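Local coordinates for protein 5-oxopent-3-ene-1,2,5-tricarboxylate decarboxylase (Exiguobacterium antarcticum B7, PDB 6IYM) that belongs to the fumarylacetoacetate hydrolase family of metal-dependent enzymes and carries a bound magnesium ion, at residues 127-133 with 145-151. Residue numbers count along the deposited sequence, not the author numbering.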
ATOM      1  N   LEU A 127       9.867  14.050   7.438  1.00 33.62           N
ATOM      2  CA  LEU A 127      11.006  13.120   7.616  1.00 35.63           C
ATOM      3  C   LEU A 127      10.509  11.708   7.318  1.00 38.67           C
ATOM      4  O   LEU A 127       9.490  11.306   7.892  1.00 40.46           O
ATOM      5  CB  LEU A 127      11.518  13.216   9.051  1.00 40.55           C
ATOM      6  CG  LEU A 127      12.584  12.194   9.441  1.00 38.29           C
ATOM      7  CD1 LEU A 127      13.831  12.373   8.603  1.00 38.79           C
ATOM      8  CD2 LEU A 127      12.907  12.315  10.929  1.00 39.94           C
ATOM      9  N   ALA A 128      11.198  11.007   6.435  1.00 36.73           N
ATOM     10  CA  ALA A 128      10.873   9.632   6.030  1.00 37.61           C
ATOM     11  C   ALA A 128      11.861   8.684   6.695  1.00 38.93           C
ATOM     12  O   ALA A 128      13.061   8.904   6.520  1.00 42.03           O
ATOM     13  CB  ALA A 128      10.967   9.500   4.540  1.00 39.06           C
ATOM     14  N   ILE A 129      11.366   7.680   7.423  1.00 43.98           N
ATOM     15  CA  ILE A 129      12.179   6.509   7.886  1.00 40.29           C
ATOM     16  C   ILE A 129      12.277   5.464   6.765  1.00 38.29           C
ATOM     17  O   ILE A 129      11.222   5.012   6.261  1.00 42.62           O
ATOM     18  CB  ILE A 129      11.566   5.868   9.144  1.00 41.04           C
ATOM     19  CG1 ILE A 129      11.331   6.884  10.263  1.00 41.74           C
ATOM     20  CG2 ILE A 129      12.417   4.692   9.607  1.00 38.56           C
ATOM     21  CD1 ILE A 129      10.389   6.370  11.346  1.00 43.85           C
ATOM     22  N   ILE A 130      13.490   5.018   6.454  1.00 39.16           N
ATOM     23  CA  ILE A 130      13.765   3.924   5.485  1.00 41.48           C
ATOM     24  C   ILE A 130      14.127   2.640   6.245  1.00 39.89           C
ATOM     25  O   ILE A 130      15.181   2.602   6.862  1.00 43.31           O
ATOM     26  CB  ILE A 130      14.885   4.341   4.534  1.00 42.84           C
ATOM     27  CG1 ILE A 130      14.615   5.710   3.906  1.00 45.61           C
ATOM     28  CG2 ILE A 130      15.085   3.267   3.484  1.00 43.78           C
ATOM     29  CD1 ILE A 130      13.488   5.697   2.912  1.00 48.23           C
ATOM     30  N   ILE A 131      13.297   1.605   6.163  1.00 42.79           N
ATOM     31  CA  ILE A 131      13.482   0.332   6.935  1.00 39.50           C
ATOM     32  C   ILE A 131      14.526  -0.483   6.177  1.00 42.93           C
ATOM     33  O   ILE A 131      14.446  -0.528   4.932  1.00 39.32           O
ATOM     34  CB  ILE A 131      12.143  -0.406   7.095  1.00 41.92           C
ATOM     35  CG1 ILE A 131      11.117   0.448   7.839  1.00 42.77           C
ATOM     36  CG2 ILE A 131      12.319  -1.778   7.730  1.00 40.55           C
ATOM     37  CD1 ILE A 131      11.470   0.721   9.280  1.00 45.88           C
ATOM     38  N   GLY A 132      15.509  -1.026   6.896  1.00 42.70           N
ATOM     39  CA  GLY A 132      16.632  -1.758   6.288  1.00 44.79           C
ATOM     40  C   GLY A 132      16.542  -3.253   6.555  1.00 43.19           C
ATOM     41  O   GLY A 132      17.179  -4.016   5.825  1.00 47.62           O
ATOM     42  N   THR A 133      15.799  -3.659   7.575  1.00 42.24           N
ATOM     43  CA  THR A 133      15.698  -5.082   8.006  1.00 53.87           C
ATOM     44  C   THR A 133      14.244  -5.366   8.416  1.00 49.14           C
ATOM     45  O   THR A 133      13.669  -4.603   9.216  1.00 49.00           O
ATOM     46  CB  THR A 133      16.753  -5.449   9.069  1.00 53.79           C
ATOM     47  OG1 THR A 133      16.541  -4.741  10.289  1.00 62.87           O
ATOM     48  CG2 THR A 133      18.166  -5.162   8.621  1.00 52.81           C
ATOM     49  N   GLU A 145      17.983  -0.396  14.980  1.00 45.26           N
ATOM     50  CA  GLU A 145      18.724  -1.495  14.325  1.00 48.00           C
ATOM     51  C   GLU A 145      17.985  -1.921  13.045  1.00 45.59           C
ATOM     52  O   GLU A 145      18.646  -2.423  12.136  1.00 46.11           O
ATOM     53  CB  GLU A 145      18.955  -2.633  15.333  1.00 52.92           C
ATOM     54  CG  GLU A 145      20.427  -2.890  15.600  1.00 59.56           C
ATOM     55  CD  GLU A 145      21.211  -3.385  14.389  1.00 70.17           C
ATOM     56  OE1 GLU A 145      20.611  -4.089  13.544  1.00 77.71           O
ATOM     57  OE2 GLU A 145      22.425  -3.069  14.284  1.00 71.46           O
ATOM     58  N   HIS A 146      16.664  -1.738  12.965  1.00 45.19           N
ATOM     59  CA  HIS A 146      15.886  -2.057  11.737  1.00 49.98           C
ATOM     60  C   HIS A 146      15.820  -0.862  10.756  1.00 48.89           C
ATOM     61  O   HIS A 146      15.113  -0.982   9.755  1.00 48.24           O
ATOM     62  CB  HIS A 146      14.486  -2.553  12.124  1.00 46.28           C
ATOM     63  CG  HIS A 146      14.488  -3.850  12.855  1.00 53.43           C
ATOM     64  ND1 HIS A 146      14.799  -3.944  14.214  1.00 51.89           N
ATOM     65  CD2 HIS A 146      14.191  -5.100  12.442  1.00 53.13           C
ATOM     66  CE1 HIS A 146      14.695  -5.202  14.587  1.00 53.24           C
ATOM     67  NE2 HIS A 146      14.330  -5.922  13.526  1.00 53.46           N
ATOM     68  N   VAL A 147      16.492   0.266  11.033  1.00 49.41           N
ATOM     69  CA  VAL A 147      16.421   1.486  10.176  1.00 42.97           C
ATOM     70  C   VAL A 147      17.680   1.501   9.293  1.00 42.95           C
ATOM     71  O   VAL A 147      18.799   1.447   9.808  1.00 52.05           O
ATOM     72  CB  VAL A 147      16.240   2.771  11.018  1.00 43.12           C
ATOM     73  CG1 VAL A 147      16.328   4.037  10.167  1.00 44.92           C
ATOM     74  CG2 VAL A 147      14.922   2.783  11.783  1.00 42.86           C
ATOM     75  N   PHE A 148      17.521   1.551   7.983  1.00 41.02           N
ATOM     76  CA  PHE A 148      18.659   1.773   7.060  1.00 42.46           C
ATOM     77  C   PHE A 148      19.050   3.258   7.120  1.00 51.73           C
ATOM     78  O   PHE A 148      20.236   3.595   6.981  1.00 42.95           O
ATOM     79  CB  PHE A 148      18.280   1.388   5.635  1.00 38.58           C
ATOM     80  CG  PHE A 148      19.401   1.554   4.653  1.00 44.54           C
ATOM     81  CD1 PHE A 148      20.438   0.630   4.605  1.00 48.10           C
ATOM     82  CD2 PHE A 148      19.433   2.646   3.793  1.00 49.81           C
ATOM     83  CE1 PHE A 148      21.475   0.780   3.699  1.00 49.23           C
ATOM     84  CE2 PHE A 148      20.479   2.796   2.893  1.00 51.83           C
ATOM     85  CZ  PHE A 148      21.496   1.868   2.855  1.00 51.04           C
ATOM     86  N   GLY A 149      18.058   4.150   7.232  1.00 53.91           N
ATOM     87  CA  GLY A 149      18.319   5.597   7.151  1.00 50.48           C
ATOM     88  C   GLY A 149      17.060   6.428   6.994  1.00 45.40           C
ATOM     89  O   GLY A 149      15.993   5.966   7.407  1.00 49.09           O
ATOM     90  N   TYR A 150      17.219   7.646   6.467  1.00 40.36           N
ATOM     91  CA  TYR A 150      16.173   8.695   6.456  1.00 44.47           C
ATOM     92  C   TYR A 150      16.255   9.496   5.156  1.00 38.84           C
ATOM     93  O   TYR A 150      17.355   9.646   4.582  1.00 39.38           O
ATOM     94  CB  TYR A 150      16.317   9.621   7.661  1.00 41.63           C
ATOM     95  CG  TYR A 150      16.401   8.966   9.012  1.00 40.21           C
ATOM     96  CD1 TYR A 150      17.623   8.583   9.548  1.00 42.48           C
ATOM     97  CD2 TYR A 150      15.267   8.776   9.780  1.00 39.35           C
ATOM     98  CE1 TYR A 150      17.705   8.000  10.804  1.00 41.67           C
ATOM     99  CE2 TYR A 150      15.334   8.200  11.040  1.00 44.07           C
ATOM    100  CZ  TYR A 150      16.560   7.811  11.553  1.00 42.15           C
ATOM    101  OH  TYR A 150      16.604   7.246  12.795  1.00 41.60           O
ATOM    102  N   SER A 151      15.096   9.994   4.719  1.00 38.39           N
ATOM    103  CA  SER A 151      14.936  10.833   3.503  1.00 37.08           C
ATOM    104  C   SER A 151      13.782  11.801   3.723  1.00 37.74           C
ATOM    105  O   SER A 151      13.301  11.943   4.868  1.00 37.06           O
ATOM    106  CB  SER A 151      14.737   9.939   2.288  1.00 42.68           C
ATOM    107  OG  SER A 151      14.941  10.639   1.075  1.00 42.36           O
TER
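How an antiparallel strand pair absorbs one extra residue is well illustrated by 127-133 and 145-151. Ala128 and Ser151 exchange backbone hydrogen bonds in regular fashion (Ala128 N to Ser151 O, 2.8 Å; Ser151 N to Ala128 O, 2.9 Å), and Ile130 N reaches Gly149 O at 2.8 Å. The regularity then breaks: Ile130 O accepts from both Phe148 N (2.8 Å) and Gly149 N (3.3 Å), and the register slips by one. Phe148 has the helix-like phi/psi (-76/-38°) of the first bulge position; its CA-to-CB bond points toward the partner strand, but at chi1 t the ring leads away and meets that of Trp5. At Gly132, whose N donates to His146 O (2.9 Å), even a CB would crowd Phe148 CB.

Side chains sort by face. On one, Ile129 and Tyr150, both m at chi1, place Ile129 CG1 4.3 Å from Tyr150 CE2; Ile129 CG2 also meets Val147 CG2 at 3.8 Å, and helix 218-225 covers this group. Leu127, in its t rotamer, lays CD1 3.8 Å from Tyr150 CB. Ala128, Ile130 and Ser151 occupy the opposite face, where Ser151 OG is hydrogen-bonded to Val183 O. The arrangement is a classic beta bulge, set in the larger mixed sheet of the FAH-family fold.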